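Local coordinates for protein guanine deaminase (Escherichia coli, PDB 6OHB) that catalyses the zinc-dependent hydrolytic deamination of guanine to xanthine and ammonia, the single step of this branch of purine degradation, at residues V79-M90 with G323-F334. Numbering follows the deposited sequence.
Sequences VDTHIHYPQSEM and GMGTDIGAGTTF. With ZN (zinc ion), chain E.
H82 and H84, the HxH pair ending the first barrel strand of this amidohydrolase TIM barrel, share one zinc ion with D327, just past strand 321-324; H237 completes the site. H82 and H84 each bind the metal through NE2, while D327 chelates it with both oxygens, OD1 and OD2 each 2.2 Å from zinc. The D327 carboxylate plane is turned 66° from the H82 ring, and OD2 lies in that ring's plane at its edge. H235 NE2 hydrogen-bonds ND1 of H82, which helps fix the ring's rotation. Backbone bonds join the two segments: T81 N reaches M324 O at 2.8 Å and 176°, and D327 N reaches H82 O. D80, one residue before T81, adds a side-chain link. With CG anti to the backbone N (chi1 -165°), its carboxylate reaches T326: OD1 accepts T326 N at 3.1 Å, and the syn lone pair of OD2 takes T326 OG1. An alanine here would remove both acceptors and is likely to let the T326 backbone and hydroxyl, one residue before D327, shift. I83 runs beside I328: CB lies 3.7 Å from T326 OG1, CG1 packs tightly on I328 CB at 3.5 Å, and CD1 ends 3.6 Å from F334 CE2, while I328 CG1 sits over the centre of the F334 ring.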
loop_
_atom_site.group_PDB
_atom_site.type_symbol
_atom_site.label_atom_id
_atom_site.label_comp_id
_atom_site.label_asym_id
_atom_site.label_seq_id
_atom_site.Cartn_x
_atom_site.Cartn_y
_atom_site.Cartn_z
ATOM N N VAL A 79 0.841 -17.518 -6.292
ATOM C CA VAL A 79 2.182 -18.089 -6.317
ATOM C C VAL A 79 3.160 -16.992 -5.907
ATOM O O VAL A 79 3.355 -16.013 -6.642
ATOM C CB VAL A 79 2.536 -18.649 -7.700
ATOM C CG1 VAL A 79 3.941 -19.232 -7.687
ATOM C CG2 VAL A 79 1.505 -19.701 -8.128
ATOM N N ASP A 80 3.792 -17.172 -4.746
ATOM C CA ASP A 80 4.729 -16.211 -4.169
ATOM C C ASP A 80 6.148 -16.721 -4.406
ATOM O O ASP A 80 6.579 -17.684 -3.765
ATOM C CB ASP A 80 4.447 -16.052 -2.675
ATOM C CG ASP A 80 5.109 -14.823 -2.073
ATOM O OD1 ASP A 80 6.152 -14.370 -2.597
ATOM O OD2 ASP A 80 4.578 -14.319 -1.060
ATOM N N THR A 81 6.894 -16.050 -5.285
ATOM C CA THR A 81 8.155 -16.608 -5.764
ATOM C C THR A 81 9.388 -16.196 -4.958
ATOM O O THR A 81 10.493 -16.623 -5.312
ATOM C CB THR A 81 8.376 -16.243 -7.237
ATOM O OG1 THR A 81 8.437 -14.818 -7.387
ATOM C CG2 THR A 81 7.255 -16.812 -8.108
ATOM N N HIS A 82 9.245 -15.419 -3.883
ATOM C CA HIS A 82 10.380 -15.142 -2.994
ATOM C C HIS A 82 9.843 -14.622 -1.667
ATOM O O HIS A 82 9.278 -13.525 -1.615
ATOM C CB HIS A 82 11.359 -14.144 -3.617
ATOM C CG HIS A 82 12.525 -13.809 -2.737
ATOM N ND1 HIS A 82 13.549 -14.696 -2.483
ATOM C CD2 HIS A 82 12.824 -12.684 -2.044
ATOM C CE1 HIS A 82 14.431 -14.131 -1.677
ATOM N NE2 HIS A 82 14.015 -12.909 -1.397
ATOM N N ILE A 83 10.028 -15.399 -0.606
ATOM C CA ILE A 83 9.580 -15.008 0.725
ATOM C C ILE A 83 10.498 -15.674 1.742
ATOM O O ILE A 83 10.954 -16.803 1.538
ATOM C CB ILE A 83 8.088 -15.364 0.930
ATOM C CG1 ILE A 83 7.602 -14.915 2.309
ATOM C CG2 ILE A 83 7.835 -16.852 0.687
ATOM C CD1 ILE A 83 6.098 -15.026 2.489
ATOM N N HIS A 84 10.801 -14.954 2.822
ATOM C CA HIS A 84 11.691 -15.426 3.881
ATOM C C HIS A 84 10.835 -15.889 5.066
ATOM O O HIS A 84 10.158 -15.076 5.704
ATOM C CB HIS A 84 12.679 -14.327 4.297
ATOM C CG HIS A 84 13.646 -13.895 3.223
ATOM N ND1 HIS A 84 14.978 -14.261 3.228
ATOM C CD2 HIS A 84 13.496 -13.068 2.162
ATOM C CE1 HIS A 84 15.593 -13.712 2.197
ATOM N NE2 HIS A 84 14.715 -12.992 1.529
ATOM N N TYR A 85 10.844 -17.200 5.341
ATOM C CA TYR A 85 10.101 -17.751 6.478
ATOM C C TYR A 85 10.490 -17.162 7.836
ATOM O O TYR A 85 9.583 -16.777 8.596
ATOM C CB TYR A 85 10.230 -19.283 6.451
ATOM C CG TYR A 85 10.338 -19.999 7.788
ATOM C CD1 TYR A 85 9.300 -19.965 8.718
ATOM C CD2 TYR A 85 11.473 -20.744 8.104
ATOM C CE1 TYR A 85 9.400 -20.628 9.930
ATOM C CE2 TYR A 85 11.579 -21.416 9.315
ATOM C CZ TYR A 85 10.542 -21.354 10.222
ATOM O OH TYR A 85 10.650 -22.019 11.427
ATOM N N PRO A 86 11.782 -17.081 8.226
ATOM C CA PRO A 86 12.098 -16.662 9.602
ATOM C C PRO A 86 12.220 -15.156 9.789
ATOM O O PRO A 86 13.162 -14.689 10.438
ATOM C CB PRO A 86 13.438 -17.355 9.864
ATOM C CG PRO A 86 14.112 -17.319 8.535
ATOM C CD PRO A 86 13.005 -17.480 7.498
ATOM N N GLN A 87 11.291 -14.377 9.229
ATOM C CA GLN A 87 11.418 -12.924 9.276
ATOM C C GLN A 87 10.093 -12.202 9.484
ATOM O O GLN A 87 10.047 -10.974 9.324
ATOM C CB GLN A 87 12.075 -12.410 7.991
ATOM C CG GLN A 87 13.557 -12.725 7.873
ATOM C CD GLN A 87 14.158 -12.181 6.599
ATOM O OE1 GLN A 87 13.512 -11.423 5.872
ATOM N NE2 GLN A 87 15.402 -12.552 6.323
ATOM N N SER A 88 9.019 -12.914 9.839
ATOM C CA SER A 88 7.707 -12.281 9.932
ATOM C C SER A 88 7.681 -11.178 10.987
ATOM O O SER A 88 7.017 -10.152 10.801
ATOM C CB SER A 88 6.642 -13.336 10.236
ATOM O OG SER A 88 6.581 -14.317 9.214
ATOM N N GLU A 89 8.405 -11.359 12.090
ATOM C CA GLU A 89 8.359 -10.427 13.210
ATOM C C GLU A 89 9.302 -9.239 13.057
ATOM O O GLU A 89 9.275 -8.338 13.904
ATOM C CB GLU A 89 8.671 -11.165 14.520
ATOM C CG GLU A 89 10.100 -11.674 14.633
ATOM C CD GLU A 89 10.258 -13.110 14.158
ATOM O OE1 GLU A 89 9.667 -13.470 13.114
ATOM O OE2 GLU A 89 10.974 -13.880 14.832
ATOM N N MET A 90 10.108 -9.203 12.000
ATOM C CA MET A 90 11.155 -8.195 11.872
ATOM C C MET A 90 10.575 -6.785 11.833
ATOM O O MET A 90 9.746 -6.462 10.977
ATOM C CB MET A 90 11.981 -8.461 10.614
ATOM C CG MET A 90 13.446 -8.084 10.752
ATOM S SD MET A 90 14.271 -7.861 9.165
ATOM C CE MET A 90 13.597 -9.219 8.245
ATOM N N GLY A 323 8.191 -13.836 -11.932
ATOM C CA GLY A 323 7.128 -14.034 -10.973
ATOM C C GLY A 323 7.199 -12.971 -9.882
ATOM O O GLY A 323 8.166 -12.204 -9.789
ATOM N N MET A 324 6.150 -12.917 -9.064
ATOM C CA MET A 324 6.038 -11.929 -7.996
ATOM C C MET A 324 6.433 -12.527 -6.649
ATOM O O MET A 324 6.027 -13.640 -6.313
ATOM C CB MET A 324 4.610 -11.382 -7.906
ATOM C CG MET A 324 4.063 -10.774 -9.192
ATOM S SD MET A 324 5.012 -9.372 -9.805
ATOM C CE MET A 324 4.982 -8.289 -8.371
ATOM N N GLY A 325 7.219 -11.779 -5.881
ATOM C CA GLY A 325 7.576 -12.170 -4.530
ATOM C C GLY A 325 7.308 -11.038 -3.560
ATOM O O GLY A 325 7.317 -9.864 -3.924
ATOM N N THR A 326 7.019 -11.408 -2.316
ATOM C CA THR A 326 6.780 -10.422 -1.262
ATOM C C THR A 326 8.029 -9.911 -0.515
ATOM O O THR A 326 7.959 -8.801 0.036
ATOM C CB THR A 326 5.781 -10.974 -0.234
ATOM O OG1 THR A 326 6.276 -12.195 0.325
ATOM C CG2 THR A 326 4.424 -11.221 -0.872
ATOM N N ASP A 327 9.161 -10.638 -0.550
ATOM C CA ASP A 327 10.299 -10.510 0.393
ATOM C C ASP A 327 9.795 -10.182 1.784
ATOM O O ASP A 327 10.239 -9.224 2.413
ATOM C CB ASP A 327 11.428 -9.543 -0.050
ATOM C CG ASP A 327 12.846 -10.197 0.177
ATOM O OD1 ASP A 327 12.903 -11.193 0.842
ATOM O OD2 ASP A 327 13.955 -9.840 -0.196
ATOM N N ILE A 328 8.826 -10.983 2.249
ATOM C CA ILE A 328 8.373 -10.825 3.626
ATOM C C ILE A 328 9.590 -10.869 4.526
ATOM O O ILE A 328 10.534 -11.623 4.275
ATOM C CB ILE A 328 7.313 -11.878 4.000
ATOM C CG1 ILE A 328 5.923 -11.358 3.650
ATOM C CG2 ILE A 328 7.381 -12.253 5.474
ATOM C CD1 ILE A 328 5.490 -10.236 4.592
ATOM N N GLY A 329 9.570 -10.044 5.571
ATOM C CA GLY A 329 10.772 -9.577 6.225
ATOM C C GLY A 329 10.951 -8.110 5.874
ATOM O O GLY A 329 10.469 -7.229 6.594
ATOM N N ALA A 330 11.635 -7.839 4.756
ATOM C CA ALA A 330 11.771 -6.464 4.286
ATOM C C ALA A 330 10.443 -5.949 3.756
ATOM O O ALA A 330 10.099 -4.778 3.950
ATOM C CB ALA A 330 12.859 -6.365 3.217
ATOM N N GLY A 331 9.692 -6.806 3.065
ATOM C CA GLY A 331 8.329 -6.468 2.730
ATOM C C GLY A 331 7.427 -6.545 3.947
ATOM O O GLY A 331 7.728 -7.200 4.947
ATOM N N THR A 332 6.299 -5.842 3.862
ATOM C CA THR A 332 5.405 -5.690 5.000
ATOM C C THR A 332 4.108 -6.480 4.872
ATOM O O THR A 332 3.296 -6.452 5.800
ATOM C CB THR A 332 5.093 -4.206 5.245
ATOM O OG1 THR A 332 4.753 -3.562 4.012
ATOM C CG2 THR A 332 6.296 -3.504 5.872
ATOM N N THR A 333 3.852 -7.131 3.739
ATOM C CA THR A 333 2.586 -7.833 3.581
ATOM C C THR A 333 2.793 -9.200 2.937
ATOM O O THR A 333 3.668 -9.368 2.084
ATOM C CB THR A 333 1.592 -6.991 2.768
ATOM O OG1 THR A 333 0.319 -7.645 2.749
ATOM C CG2 THR A 333 2.085 -6.780 1.339
ATOM N N PHE A 334 1.995 -10.182 3.375
ATOM C CA PHE A 334 1.909 -11.484 2.719
ATOM C C PHE A 334 0.992 -11.470 1.503
ATOM O O PHE A 334 0.903 -12.485 0.804
ATOM C CB PHE A 334 1.372 -12.558 3.674
ATOM C CG PHE A 334 2.373 -13.068 4.675
ATOM C CD1 PHE A 334 2.612 -12.377 5.856
ATOM C CD2 PHE A 334 3.043 -14.260 4.456
ATOM C CE1 PHE A 334 3.517 -12.860 6.788
ATOM C CE2 PHE A 334 3.951 -14.745 5.381
ATOM C CZ PHE A 334 4.187 -14.045 6.547
HETATM ZN ZN ZN E . 14.841 -11.797 0.058
HETATM O O HOH W 1 4.070 -14.811 -9.020
HETATM O O HOH W 2 13.415 -10.233 3.446
#